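Local coordinates for protein NRPS (Penicillium fellutanum, PDB 6NKI) that is an NADPH-binding Rossmann-fold unit from a fungal nonribosomal peptide synthetase, belonging to the Male sterility protein family, at residues G215-S218 and A219-A223; L199-G202 and Y203-T206. All coordinates share one frame; numbering follows the deposited sequence.

Interaction 1 (G215-S218 and A219-A223); sequences GAFS and ARHKA
Phe217 O receives three donors as helix 202-220 runs out. His221 N approaches it at 2.6 Å, short but poorly angled and therefore a weak bond. His221 ND1 adds a second weak one at 3.5 Å, for which the oxygen lies at the edge of the imidazole, in its plane. Arg220 N, at 3.2 Å from Phe217 O, is the third, although its position is less certain because it sits too near a neighbouring atom in the model. One turn earlier the helix is in regular form: Ala219 N reaches Gly215 O at 3.0 Å and 167°.

The same residue that supplies the oxygen also supplies a ring for His221. The two rings form an offset stack, with centroids 4.3 Å apart and planes only 6° from parallel, while the side chains themselves cross at about a right angle. Phe217 CE1 lies over the imidazole face, displaced toward its rim, 3.4 Å from His221 CG. His221 CB stands over the face of the phenyl ring, 3.6 Å from the Phe217 centroid, a CH-pi contact. Phe217 swings CG away from its own N (chi1 -178°), which brings the ring alongside the chain that follows and against one face of the imidazole.

On another side of the turn, the Arg220 chain bends at its second torsion and lays CD against Ala216 O. The buried Phe217 ring and Ser218 both touch Leu226 of strand 226-230, and Ser218 OG bonds to Lys309 NZ, so the end of the helix is fitted to the sheet of the Rossmann fold. The stack on the phenyl sets the tilt of the imidazole, whereas the long ND1 bond only biases its rotation and is consistent with a proton on ND1.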
ATOM      1  N   GLY A 215      13.158   6.982 -26.001  1.00134.13           N
ATOM      2  CA  GLY A 215      12.054   7.149 -26.936  1.00146.21           C
ATOM      3  C   GLY A 215      12.438   6.888 -28.380  1.00163.12           C
ATOM      4  O   GLY A 215      11.705   6.215 -29.113  1.00168.56           O
ATOM      5  N   ALA A 216      13.580   7.425 -28.813  1.00173.00           N
ATOM      6  CA  ALA A 216      14.021   7.190 -30.183  1.00179.77           C
ATOM      7  C   ALA A 216      14.153   5.702 -30.464  1.00174.49           C
ATOM      8  O   ALA A 216      13.820   5.240 -31.561  1.00179.14           O
ATOM      9  CB  ALA A 216      15.343   7.911 -30.448  1.00184.87           C
ATOM     10  N   PHE A 217      14.604   4.932 -29.475  1.00167.09           N
ATOM     11  CA  PHE A 217      14.699   3.495 -29.675  1.00156.92           C
ATOM     12  C   PHE A 217      13.315   2.873 -29.815  1.00148.14           C
ATOM     13  O   PHE A 217      13.104   2.017 -30.686  1.00148.74           O
ATOM     14  CB  PHE A 217      15.478   2.858 -28.526  1.00148.83           C
ATOM     15  CG  PHE A 217      15.672   1.368 -28.663  1.00143.84           C
ATOM     16  CD1 PHE A 217      16.631   0.844 -29.517  1.00148.09           C
ATOM     17  CD2 PHE A 217      14.888   0.491 -27.937  1.00139.19           C
ATOM     18  CE1 PHE A 217      16.799  -0.532 -29.638  1.00150.83           C
ATOM     19  CE2 PHE A 217      15.049  -0.883 -28.056  1.00139.93           C
ATOM     20  CZ  PHE A 217      16.005  -1.392 -28.902  1.00144.52           C
ATOM     21  N   SER A 218      12.352   3.302 -28.983  1.00137.75           N
ATOM     22  CA  SER A 218      11.020   2.694 -29.016  1.00134.52           C
ATOM     23  C   SER A 218      10.320   2.952 -30.348  1.00143.15           C
ATOM     24  O   SER A 218       9.894   2.008 -31.026  1.00143.95           O
ATOM     25  CB  SER A 218      10.156   3.201 -27.866  1.00124.66           C
ATOM     26  OG  SER A 218       8.848   2.655 -27.967  1.00124.95           O
ATOM     27  N   ALA A 219      10.195   4.221 -30.745  1.00152.45           N
ATOM     28  CA  ALA A 219       9.516   4.540 -31.994  1.00161.25           C
ATOM     29  C   ALA A 219      10.080   3.770 -33.180  1.00174.78           C
ATOM     30  O   ALA A 219       9.427   3.723 -34.228  1.00181.88           O
ATOM     31  CB  ALA A 219       9.587   6.046 -32.260  1.00158.94           C
ATOM     32  N   ARG A 220      11.252   3.147 -33.027  1.00178.18           N
ATOM     33  CA  ARG A 220      11.906   2.397 -34.087  1.00188.58           C
ATOM     34  C   ARG A 220      12.106   0.916 -33.785  1.00183.76           C
ATOM     35  O   ARG A 220      12.342   0.149 -34.725  1.00189.16           O
ATOM     36  CB  ARG A 220      13.274   3.023 -34.410  1.00197.54           C
ATOM     37  CG  ARG A 220      13.200   4.253 -35.309  1.00206.15           C
ATOM     38  CD  ARG A 220      12.849   5.513 -34.530  1.00208.86           C
ATOM     39  NE  ARG A 220      13.021   6.732 -35.318  1.00213.87           N
ATOM     40  CZ  ARG A 220      12.067   7.289 -36.060  1.00219.19           C
ATOM     41  NH1 ARG A 220      12.317   8.400 -36.737  1.00224.98           N
ATOM     42  NH2 ARG A 220      10.866   6.732 -36.132  1.00219.04           N
ATOM     43  N   HIS A 221      12.018   0.486 -32.518  1.00170.30           N
ATOM     44  CA  HIS A 221      12.243  -0.917 -32.140  1.00163.17           C
ATOM     45  C   HIS A 221      11.061  -1.428 -31.321  1.00157.42           C
ATOM     46  O   HIS A 221      11.134  -1.560 -30.097  1.00148.66           O
ATOM     47  CB  HIS A 221      13.566  -1.072 -31.410  1.00156.57           C
ATOM     48  CG  HIS A 221      14.749  -0.963 -32.314  1.00155.14           C
ATOM     49  ND1 HIS A 221      15.312   0.245 -32.664  1.00154.94           N
ATOM     50  CD2 HIS A 221      15.453  -1.912 -32.976  1.00156.73           C
ATOM     51  CE1 HIS A 221      16.318   0.036 -33.494  1.00158.27           C
ATOM     52  NE2 HIS A 221      16.423  -1.263 -33.698  1.00159.92           N
ATOM     53  N   LYS A 222       9.979  -1.759 -32.027  1.00162.10           N
ATOM     54  CA  LYS A 222       8.729  -2.219 -31.436  1.00165.29           C
ATOM     55  C   LYS A 222       8.816  -3.626 -30.837  1.00167.58           C
ATOM     56  O   LYS A 222       7.811  -4.094 -30.283  1.00170.02           O
ATOM     57  CB  LYS A 222       7.616  -2.174 -32.490  1.00171.27           C
ATOM     58  CG  LYS A 222       7.278  -0.781 -33.046  1.00176.29           C
ATOM     59  CD  LYS A 222       6.665   0.134 -31.979  1.00178.90           C
ATOM     60  CE  LYS A 222       6.022   1.380 -32.592  1.00182.31           C
ATOM     61  NZ  LYS A 222       6.997   2.316 -33.221  1.00186.99           N
ATOM     62  N   ALA A 223       9.964  -4.303 -30.910  1.00169.43           N
ATOM     63  CA  ALA A 223      10.088  -5.693 -30.481  1.00161.38           C
ATOM     64  C   ALA A 223      10.626  -5.848 -29.064  1.00155.14           C
ATOM     65  O   ALA A 223      10.796  -6.982 -28.601  1.00155.79           O
ATOM     66  CB  ALA A 223      10.990  -6.470 -31.441  1.00160.13           C
TER

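Interaction 2 (L199-G202 and Y203-T206); sequences LTDG and YTQT
Leu199 lays its CD1 methyl against the backbone of the first helical turn, 4.0 Å from Thr204 O and 4.1 Å from Gln205 CA; beyond the contact it also meets Ile170 and Pro171. Asp201, two residues on, is the N-cap. Its OD1 accepts from Tyr203 N at 3.0 Å with an N-H...O angle of 157°, and the amide comes from above the carboxylate plane rather than within it. This link from a side chain to the amide two residues later is an Asx turn. The carboxylate swings there because CG lies anti to its own N (chi1 -173°), which also sets OD2 3.5 Å from Tyr203 CB.

Helix 202-220, whose start is capped in this way, forms part of the beta-alpha-beta crossover from strand 162-166 to strand 226-230. Tyr203 opens a Tyr-x-x-x-Lys sequence of the kind known from Rossmann-fold relatives, and its side chain lies about 5 Å from the bound NADPH and touches Leu139 of helix 136-156.

Asp201 O is gripped twice: Thr204 OG1 donates to it at 2.7 Å, tilted 32° from the carbonyl plane, and Gln205 N adds a weak bond. Gln205, extended beyond CG, brings OE1 to 3.6 Å from Gly202 CA. Thr206 CG2 packs over Gly202 O, while Thr206 OG1 is bonded to Asn143 ND2 of helix 136-156.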
ATOM      1  N   LEU A 199      15.643  22.350 -17.014  1.00194.48           N
ATOM      2  CA  LEU A 199      16.021  21.415 -15.958  1.00185.62           C
ATOM      3  C   LEU A 199      17.295  21.946 -15.316  1.00190.03           C
ATOM      4  O   LEU A 199      18.330  22.046 -15.982  1.00194.66           O
ATOM      5  CB  LEU A 199      16.241  19.994 -16.496  1.00177.71           C
ATOM      6  CG  LEU A 199      15.058  19.150 -16.977  1.00171.72           C
ATOM      7  CD1 LEU A 199      15.526  17.845 -17.586  1.00172.53           C
ATOM      8  CD2 LEU A 199      14.105  18.873 -15.828  1.00164.35           C
ATOM      9  N   THR A 200      17.216  22.273 -14.025  1.00188.79           N
ATOM     10  CA  THR A 200      18.338  22.919 -13.346  1.00193.06           C
ATOM     11  C   THR A 200      19.531  21.979 -13.223  1.00195.99           C
ATOM     12  O   THR A 200      20.623  22.264 -13.733  1.00201.71           O
ATOM     13  CB  THR A 200      17.905  23.395 -11.959  1.00190.53           C
ATOM     14  OG1 THR A 200      17.619  22.257 -11.134  1.00185.41           O
ATOM     15  CG2 THR A 200      16.660  24.250 -12.065  1.00190.92           C
ATOM     16  N   ASP A 201      19.337  20.847 -12.546  1.00192.40           N
ATOM     17  CA  ASP A 201      20.433  19.983 -12.128  1.00189.65           C
ATOM     18  C   ASP A 201      20.809  19.000 -13.225  1.00187.63           C
ATOM     19  O   ASP A 201      19.935  18.411 -13.866  1.00187.51           O
ATOM     20  CB  ASP A 201      20.060  19.211 -10.864  1.00184.33           C
ATOM     21  CG  ASP A 201      21.230  18.430 -10.296  1.00184.82           C
ATOM     22  OD1 ASP A 201      22.337  18.483 -10.881  1.00188.34           O
ATOM     23  OD2 ASP A 201      21.048  17.760  -9.263  1.00181.70           O
ATOM     24  N   GLY A 202      22.116  18.791 -13.395  1.00187.77           N
ATOM     25  CA  GLY A 202      22.584  17.787 -14.333  1.00180.43           C
ATOM     26  C   GLY A 202      22.142  16.385 -13.962  1.00164.59           C
ATOM     27  O   GLY A 202      21.843  15.569 -14.837  1.00166.25           O
ATOM     28  N   TYR A 203      22.093  16.081 -12.665  1.00149.32           N
ATOM     29  CA  TYR A 203      21.600  14.777 -12.249  1.00151.59           C
ATOM     30  C   TYR A 203      20.192  14.525 -12.784  1.00144.10           C
ATOM     31  O   TYR A 203      19.958  13.580 -13.544  1.00142.83           O
ATOM     32  CB  TYR A 203      21.634  14.644 -10.730  1.00155.77           C
ATOM     33  CG  TYR A 203      20.944  13.376 -10.328  1.00159.39           C
ATOM     34  CD1 TYR A 203      21.536  12.141 -10.564  1.00159.17           C
ATOM     35  CD2 TYR A 203      19.669  13.404  -9.775  1.00157.80           C
ATOM     36  CE1 TYR A 203      20.893  10.969 -10.228  1.00157.55           C
ATOM     37  CE2 TYR A 203      19.020  12.246  -9.435  1.00154.25           C
ATOM     38  CZ  TYR A 203      19.633  11.028  -9.665  1.00155.18           C
ATOM     39  OH  TYR A 203      18.983   9.865  -9.327  1.00152.29           O
ATOM     40  N   THR A 204      19.237  15.368 -12.386  1.00139.02           N
ATOM     41  CA  THR A 204      17.907  15.318 -12.983  1.00134.91           C
ATOM     42  C   THR A 204      17.954  15.468 -14.504  1.00136.61           C
ATOM     43  O   THR A 204      17.069  14.976 -15.213  1.00136.89           O
ATOM     44  CB  THR A 204      17.035  16.404 -12.355  1.00135.01           C
ATOM     45  OG1 THR A 204      17.682  17.674 -12.487  1.00141.11           O
ATOM     46  CG2 THR A 204      16.818  16.119 -10.877  1.00130.96           C
ATOM     47  N   GLN A 205      18.992  16.124 -15.020  1.00137.75           N
ATOM     48  CA  GLN A 205      19.177  16.273 -16.457  1.00139.68           C
ATOM     49  C   GLN A 205      19.821  15.041 -17.085  1.00138.93           C
ATOM     50  O   GLN A 205      19.696  14.848 -18.298  1.00141.26           O
ATOM     51  CB  GLN A 205      20.024  17.525 -16.721  1.00142.96           C
ATOM     52  CG  GLN A 205      20.072  18.086 -18.137  1.00147.73           C
ATOM     53  CD  GLN A 205      20.940  19.338 -18.212  1.00152.00           C
ATOM     54  OE1 GLN A 205      21.575  19.718 -17.227  1.00152.45           O
ATOM     55  NE2 GLN A 205      20.960  19.985 -19.374  1.00156.59           N
ATOM     56  N   THR A 206      20.493  14.202 -16.285  1.00139.31           N
ATOM     57  CA  THR A 206      21.006  12.927 -16.788  1.00140.96           C
ATOM     58  C   THR A 206      19.898  11.895 -16.913  1.00132.26           C
ATOM     59  O   THR A 206      19.785  11.220 -17.943  1.00130.54           O
ATOM     60  CB  THR A 206      22.101  12.364 -15.877  1.00146.46           C
ATOM     61  OG1 THR A 206      21.599  12.215 -14.540  1.00141.49           O
ATOM     62  CG2 THR A 206      23.364  13.223 -15.904  1.00154.97           C
TER

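Overall arrangement
Interactions 1 and 2 belong to the two ends of helix 202-220. Residues 199-206 carry its capped start, and residues 215-223 its last turn and the chain leaving it. Their centres are 24 Å apart and their nearest atoms about 11 Å, so they do not touch and are joined by the helix between them. Interaction 2 is the one near the bound NADPH, through Tyr203. The centre of interaction 2 lies about 14 Å from that of the chain, against 25 Å for interaction 1, a surface contact. The first end is thus placed beside helix 136-156 and the ligand, the second against strand 226-230.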